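Local coordinates for protein R.Pab1 family restriction endonuclease (Campylobacter coli, PDB 7CFA) that acts as a restriction DNA glycosylase of the R.Pab1 family, which probably excises a base within its recognition sequence and so leads to strand cleavage, at residues F6-T15 against I193-S204. The protein carries 2 engineered substitutions. Numbering follows the deposited sequence.
Sequences FKIDYELPLT and IESKEKGYLEIS
Strands 8-13 and 198-203 pair antiparallel as a two-stranded ribbon, their directions 150° apart, with I8-I203, Y10-L201 and L12-G199 as the hydrogen-bonded pairs. Each of these pairs makes two backbone bonds; I8 N to I203 O is 2.8 Å, and L12 N to G199 O is 2.7 Å.

D9, E11, P13, K198, Y200 and E202 share one face. E11 lies alongside Y200, its carboxylate plane 83° from the ring, and E11 CB is 3.5 Å from Y200 CE2. The Y200 ring edge also meets the carbonyl oxygen of D9, with Y200 CD2 3.5 Å from D9 O. K198 bends at chi2 (-67°) and again at chi4. This brings K198 NZ over the E11 carboxylate, where it forms a salt bridge to E11 OE2 at 2.6 Å, from well above the plane. D9 and E202 run side by side with like charges; K180 bridges both carboxylates, and R186 also binds E202.

Past the ribbon, L14 crosses I193 at about a right angle, with L14 CD1 3.9 Å from I193 CG2. T15 OG1 accepts a weak hydrogen bond from K196 N in the type II turn E194-E197.

The other face carries I8, Y10, L12, L201 and I203. I8 and I203 rest on F86 of helix 79-88. L201 and I203 touch F211 of helix 208-219, while L12 and L201 pack on F174 of strand 166-175. The ribbon thus joins the N-terminal segment to two helices and the large antiparallel sheet.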
ATOM      1  N   PHE A   6       4.396  34.992  18.173  1.00 48.93           N
ATOM      2  CA  PHE A   6       3.299  34.273  17.544  1.00 56.91           C
ATOM      3  C   PHE A   6       3.623  32.791  17.433  1.00 50.73           C
ATOM      4  O   PHE A   6       4.730  32.405  17.046  1.00 53.25           O
ATOM      5  CB  PHE A   6       2.999  34.852  16.162  1.00 60.11           C
ATOM      6  CG  PHE A   6       1.933  34.104  15.415  1.00 61.92           C
ATOM      7  CD1 PHE A   6       0.598  34.248  15.756  1.00 64.31           C
ATOM      8  CD2 PHE A   6       2.265  33.257  14.371  1.00 57.97           C
ATOM      9  CE1 PHE A   6      -0.386  33.558  15.071  1.00 67.49           C
ATOM     10  CE2 PHE A   6       1.287  32.565  13.682  1.00 63.64           C
ATOM     11  CZ  PHE A   6      -0.040  32.717  14.032  1.00 64.78           C
ATOM     12  N   LYS A   7       2.647  31.959  17.781  1.00 50.12           N
ATOM     13  CA  LYS A   7       2.813  30.518  17.703  1.00 54.03           C
ATOM     14  C   LYS A   7       1.499  29.885  17.271  1.00 57.55           C
ATOM     15  O   LYS A   7       0.440  30.518  17.293  1.00 59.16           O
ATOM     16  CB  LYS A   7       3.284  29.929  19.039  1.00 66.76           C
ATOM     17  CG  LYS A   7       2.298  30.094  20.188  1.00 74.56           C
ATOM     18  CD  LYS A   7       2.777  29.354  21.429  1.00 76.44           C
ATOM     19  CE  LYS A   7       1.818  29.540  22.597  1.00 81.54           C
ATOM     20  NZ  LYS A   7       0.437  29.084  22.269  1.00 75.84           N
ATOM     21  N   ILE A   8       1.585  28.620  16.867  1.00 56.79           N
ATOM     22  CA  ILE A   8       0.422  27.823  16.499  1.00 54.50           C
ATOM     23  C   ILE A   8       0.534  26.497  17.235  1.00 49.89           C
ATOM     24  O   ILE A   8       1.479  25.732  17.005  1.00 53.08           O
ATOM     25  CB  ILE A   8       0.322  27.599  14.983  1.00 60.69           C
ATOM     26  CG1 ILE A   8       0.078  28.922  14.254  1.00 56.26           C
ATOM     27  CG2 ILE A   8      -0.779  26.597  14.663  1.00 53.60           C
ATOM     28  CD1 ILE A   8      -0.078  28.770  12.752  1.00 49.76           C
ATOM     29  N   ASP A   9      -0.417  26.227  18.128  1.00 49.03           N
ATOM     30  CA  ASP A   9      -0.525  24.923  18.782  1.00 53.74           C
ATOM     31  C   ASP A   9      -1.408  24.051  17.899  1.00 54.85           C
ATOM     32  O   ASP A   9      -2.625  23.981  18.076  1.00 60.53           O
ATOM     33  CB  ASP A   9      -1.089  25.063  20.191  1.00 62.12           C
ATOM     34  CG  ASP A   9      -0.162  25.821  21.123  1.00 68.72           C
ATOM     35  OD1 ASP A   9       1.069  25.617  21.046  1.00 67.28           O
ATOM     36  OD2 ASP A   9      -0.667  26.621  21.938  1.00 75.30           O
ATOM     37  N   TYR A  10      -0.786  23.379  16.932  1.00 52.54           N
ATOM     38  CA  TYR A  10      -1.533  22.638  15.923  1.00 46.58           C
ATOM     39  C   TYR A  10      -2.130  21.373  16.528  1.00 53.59           C
ATOM     40  O   TYR A  10      -1.400  20.483  16.977  1.00 51.50           O
ATOM     41  CB  TYR A  10      -0.628  22.291  14.744  1.00 46.41           C
ATOM     42  CG  TYR A  10      -1.383  22.102  13.450  1.00 52.81           C
ATOM     43  CD1 TYR A  10      -2.050  20.913  13.178  1.00 57.13           C
ATOM     44  CD2 TYR A  10      -1.434  23.114  12.502  1.00 47.37           C
ATOM     45  CE1 TYR A  10      -2.744  20.740  11.998  1.00 52.80           C
ATOM     46  CE2 TYR A  10      -2.124  22.949  11.319  1.00 49.28           C
ATOM     47  CZ  TYR A  10      -2.777  21.762  11.072  1.00 52.08           C
ATOM     48  OH  TYR A  10      -3.464  21.598   9.893  1.00 64.92           O
ATOM     49  N   GLU A  11      -3.459  21.289  16.524  1.00 61.10           N
ATOM     50  CA  GLU A  11      -4.159  20.151  17.103  1.00 67.49           C
ATOM     51  C   GLU A  11      -4.072  18.942  16.178  1.00 59.97           C
ATOM     52  O   GLU A  11      -4.391  19.034  14.989  1.00 62.29           O
ATOM     53  CB  GLU A  11      -5.619  20.512  17.371  1.00 71.67           C
ATOM     54  CG  GLU A  11      -6.481  19.348  17.822  1.00 77.78           C
ATOM     55  CD  GLU A  11      -7.876  19.783  18.218  1.00 80.15           C
ATOM     56  OE1 GLU A  11      -8.001  20.612  19.144  1.00 83.96           O
ATOM     57  OE2 GLU A  11      -8.849  19.308  17.596  1.00 86.93           O
ATOM     58  N   LEU A  12      -3.645  17.808  16.731  1.00 54.97           N
ATOM     59  CA  LEU A  12      -3.477  16.574  15.969  1.00 61.68           C
ATOM     60  C   LEU A  12      -4.251  15.458  16.652  1.00 63.54           C
ATOM     61  O   LEU A  12      -3.962  15.128  17.819  1.00 65.55           O
ATOM     62  CB  LEU A  12      -1.996  16.206  15.849  1.00 56.26           C
ATOM     63  CG  LEU A  12      -1.119  17.213  15.109  1.00 58.86           C
ATOM     64  CD1 LEU A  12       0.339  16.810  15.213  1.00 55.93           C
ATOM     65  CD2 LEU A  12      -1.548  17.314  13.655  1.00 59.21           C
ATOM     66  N   PRO A  13      -5.233  14.847  15.983  1.00 72.77           N
ATOM     67  CA  PRO A  13      -5.942  13.703  16.580  1.00 78.23           C
ATOM     68  C   PRO A  13      -5.012  12.506  16.698  1.00 75.75           C
ATOM     69  O   PRO A  13      -4.475  12.023  15.698  1.00 78.61           O
ATOM     70  CB  PRO A  13      -7.087  13.439  15.592  1.00 81.13           C
ATOM     71  CG  PRO A  13      -7.204  14.703  14.781  1.00 82.13           C
ATOM     72  CD  PRO A  13      -5.811  15.240  14.689  1.00 72.93           C
ATOM     73  N   LEU A  14      -4.819  12.031  17.927  1.00 75.20           N
ATOM     74  CA  LEU A  14      -3.895  10.929  18.180  1.00 80.41           C
ATOM     75  C   LEU A  14      -4.579   9.573  18.029  1.00 91.32           C
ATOM     76  O   LEU A  14      -4.189   8.766  17.179  1.00 97.48           O
ATOM     77  CB  LEU A  14      -3.278  11.077  19.576  1.00 80.56           C
ATOM     78  CG  LEU A  14      -2.429  12.331  19.780  1.00 73.66           C
ATOM     79  CD1 LEU A  14      -1.846  12.360  21.180  1.00 69.04           C
ATOM     80  CD2 LEU A  14      -1.327  12.408  18.734  1.00 74.99           C
ATOM     81  N   THR A  15      -5.598   9.309  18.847  1.00100.79           N
ATOM     82  CA  THR A  15      -6.328   8.043  18.792  1.00104.61           C
ATOM     83  C   THR A  15      -7.271   8.074  17.593  1.00106.16           C
ATOM     84  O   THR A  15      -8.477   8.308  17.705  1.00112.23           O
ATOM     85  CB  THR A  15      -7.086   7.797  20.090  1.00104.29           C
ATOM     86  OG1 THR A  15      -7.995   8.880  20.325  1.00104.10           O
ATOM     87  CG2 THR A  15      -6.118   7.685  21.255  1.00107.00           C
ATOM     88  N   ILE A 193      -1.957   7.061  25.794  1.00 97.16           N
ATOM     89  CA  ILE A 193      -2.792   8.098  25.201  1.00 97.67           C
ATOM     90  C   ILE A 193      -4.250   7.816  25.533  1.00102.58           C
ATOM     91  O   ILE A 193      -4.756   6.715  25.288  1.00104.23           O
ATOM     92  CB  ILE A 193      -2.571   8.174  23.682  1.00 94.52           C
ATOM     93  CG1 ILE A 193      -1.087   8.376  23.370  1.00 93.91           C
ATOM     94  CG2 ILE A 193      -3.393   9.303  23.083  1.00 96.59           C
ATOM     95  CD1 ILE A 193      -0.781   8.474  21.892  1.00 98.25           C
ATOM     96  N   GLU A 194      -4.926   8.810  26.101  1.00108.94           N
ATOM     97  CA  GLU A 194      -6.330   8.661  26.445  1.00112.68           C
ATOM     98  C   GLU A 194      -7.193   8.662  25.186  1.00111.85           C
ATOM     99  O   GLU A 194      -6.753   9.037  24.093  1.00102.78           O
ATOM    100  CB  GLU A 194      -6.772   9.779  27.390  1.00113.97           C
ATOM    101  CG  GLU A 194      -5.967   9.854  28.678  1.00119.32           C
ATOM    102  CD  GLU A 194      -6.401  11.001  29.571  1.00123.98           C
ATOM    103  OE1 GLU A 194      -7.292  11.771  29.156  1.00126.86           O
ATOM    104  OE2 GLU A 194      -5.853  11.132  30.685  1.00126.41           O
ATOM    105  N   SER A 195      -8.438   8.225  25.355  1.00121.71           N
ATOM    106  CA  SER A 195      -9.366   8.146  24.235  1.00121.74           C
ATOM    107  C   SER A 195      -9.709   9.542  23.739  1.00111.16           C
ATOM    108  O   SER A 195     -10.007  10.438  24.534  1.00108.62           O
ATOM    109  CB  SER A 195     -10.639   7.407  24.645  1.00130.52           C
ATOM    110  OG  SER A 195     -11.529   7.282  23.547  1.00131.23           O
ATOM    111  N   LYS A 196      -9.651   9.725  22.419  1.00107.85           N
ATOM    112  CA  LYS A 196      -9.982  10.990  21.763  1.00103.66           C
ATOM    113  C   LYS A 196      -9.022  12.108  22.148  1.00 98.91           C
ATOM    114  O   LYS A 196      -9.307  13.284  21.902  1.00100.98           O
ATOM    115  CB  LYS A 196     -11.419  11.420  22.067  1.00105.83           C
ATOM    116  CG  LYS A 196     -12.484  10.411  21.662  1.00104.43           C
ATOM    117  CD  LYS A 196     -13.879  10.916  22.006  1.00108.05           C
ATOM    118  CE  LYS A 196     -14.958   9.887  21.677  1.00115.63           C
ATOM    119  NZ  LYS A 196     -16.313  10.390  22.054  1.00119.87           N
ATOM    120  N   GLU A 197      -7.887  11.766  22.751  1.00 95.22           N
ATOM    121  CA  GLU A 197      -6.943  12.778  23.201  1.00 96.74           C
ATOM    122  C   GLU A 197      -6.261  13.438  22.011  1.00 98.12           C
ATOM    123  O   GLU A 197      -5.918  12.779  21.024  1.00 99.59           O
ATOM    124  CB  GLU A 197      -5.893  12.170  24.133  1.00 95.56           C
ATOM    125  CG  GLU A 197      -4.974  13.203  24.774  1.00 95.62           C
ATOM    126  CD  GLU A 197      -3.994  12.605  25.764  1.00 98.28           C
ATOM    127  OE1 GLU A 197      -4.010  11.370  25.958  1.00 97.77           O
ATOM    128  OE2 GLU A 197      -3.205  13.377  26.351  1.00 96.88           O
ATOM    129  N   LYS A 198      -6.060  14.747  22.114  1.00 93.86           N
ATOM    130  CA  LYS A 198      -5.432  15.531  21.064  1.00 83.18           C
ATOM    131  C   LYS A 198      -4.007  15.885  21.463  1.00 77.72           C
ATOM    132  O   LYS A 198      -3.732  16.182  22.629  1.00 78.91           O
ATOM    133  CB  LYS A 198      -6.224  16.810  20.791  1.00 85.99           C
ATOM    134  CG  LYS A 198      -7.668  16.580  20.384  1.00 94.63           C
ATOM    135  CD  LYS A 198      -7.757  15.901  19.028  1.00 93.65           C
ATOM    136  CE  LYS A 198      -9.202  15.756  18.584  1.00 97.79           C
ATOM    137  NZ  LYS A 198      -9.887  17.076  18.513  1.00103.48           N
ATOM    138  N   GLY A 199      -3.105  15.838  20.491  1.00 71.45           N
ATOM    139  CA  GLY A 199      -1.749  16.317  20.667  1.00 69.84           C
ATOM    140  C   GLY A 199      -1.588  17.665  19.991  1.00 68.94           C
ATOM    141  O   GLY A 199      -2.215  17.940  18.971  1.00 64.78           O
ATOM    142  N   TYR A 200      -0.742  18.511  20.571  1.00 59.54           N
ATOM    143  CA  TYR A 200      -0.556  19.876  20.091  1.00 57.95           C
ATOM    144  C   TYR A 200       0.913  20.102  19.763  1.00 55.43           C
ATOM    145  O   TYR A 200       1.759  20.150  20.663  1.00 60.09           O
ATOM    146  CB  TYR A 200      -1.061  20.886  21.119  1.00 59.80           C
ATOM    147  CG  TYR A 200      -2.556  20.804  21.314  1.00 62.94           C
ATOM    148  CD1 TYR A 200      -3.103  19.966  22.274  1.00 61.89           C
ATOM    149  CD2 TYR A 200      -3.420  21.544  20.518  1.00 63.41           C
ATOM    150  CE1 TYR A 200      -4.469  19.876  22.448  1.00 67.64           C
ATOM    151  CE2 TYR A 200      -4.789  21.462  20.685  1.00 70.14           C
ATOM    152  CZ  TYR A 200      -5.308  20.627  21.650  1.00 75.04           C
ATOM    153  OH  TYR A 200      -6.671  20.542  21.820  1.00 88.02           O
ATOM    154  N   LEU A 201       1.208  20.234  18.474  1.00 54.28           N
ATOM    155  CA  LEU A 201       2.551  20.542  18.003  1.00 52.57           C
ATOM    156  C   LEU A 201       2.746  22.051  18.034  1.00 52.36           C
ATOM    157  O   LEU A 201       2.053  22.788  17.324  1.00 54.90           O
ATOM    158  CB  LEU A 201       2.772  19.998  16.593  1.00 52.60           C
ATOM    159  CG  LEU A 201       4.113  20.328  15.930  1.00 50.93           C
ATOM    160  CD1 LEU A 201       5.266  19.666  16.670  1.00 46.19           C
ATOM    161  CD2 LEU A 201       4.105  19.919  14.463  1.00 48.63           C
ATOM    162  N   GLU A 202       3.681  22.508  18.861  1.00 52.22           N
ATOM    163  CA  GLU A 202       3.959  23.933  18.995  1.00 53.78           C
ATOM    164  C   GLU A 202       4.815  24.385  17.819  1.00 50.66           C
ATOM    165  O   GLU A 202       5.945  23.916  17.644  1.00 48.69           O
ATOM    166  CB  GLU A 202       4.651  24.219  20.324  1.00 47.61           C
ATOM    167  CG  GLU A 202       5.024  25.677  20.517  1.00 67.41           C
ATOM    168  CD  GLU A 202       5.613  25.946  21.885  1.00 67.80           C
ATOM    169  OE1 GLU A 202       5.239  25.240  22.846  1.00 70.62           O
ATOM    170  OE2 GLU A 202       6.455  26.862  21.998  1.00 70.77           O
ATOM    171  N   ILE A 203       4.277  25.294  17.011  1.00 45.57           N
ATOM    172  CA  ILE A 203       4.986  25.884  15.883  1.00 46.01           C
ATOM    173  C   ILE A 203       5.254  27.343  16.215  1.00 51.54           C
ATOM    174  O   ILE A 203       4.325  28.088  16.546  1.00 51.35           O
ATOM    175  CB  ILE A 203       4.176  25.758  14.581  1.00 48.09           C
ATOM    176  CG1 ILE A 203       3.744  24.307  14.361  1.00 49.08           C
ATOM    177  CG2 ILE A 203       4.989  26.268  13.400  1.00 56.32           C
ATOM    178  CD1 ILE A 203       2.791  24.129  13.198  1.00 51.58           C
ATOM    179  N   SER A 204       6.517  27.751  16.132  1.00 48.45           N
ATOM    180  CA  SER A 204       6.894  29.115  16.475  1.00 53.08           C
ATOM    181  C   SER A 204       8.104  29.511  15.638  1.00 52.53           C
ATOM    182  O   SER A 204       8.522  28.783  14.733  1.00 50.89           O
ATOM    183  CB  SER A 204       7.179  29.242  17.976  1.00 53.04           C
ATOM    184  OG  SER A 204       8.376  28.568  18.322  1.00 55.43           O
TER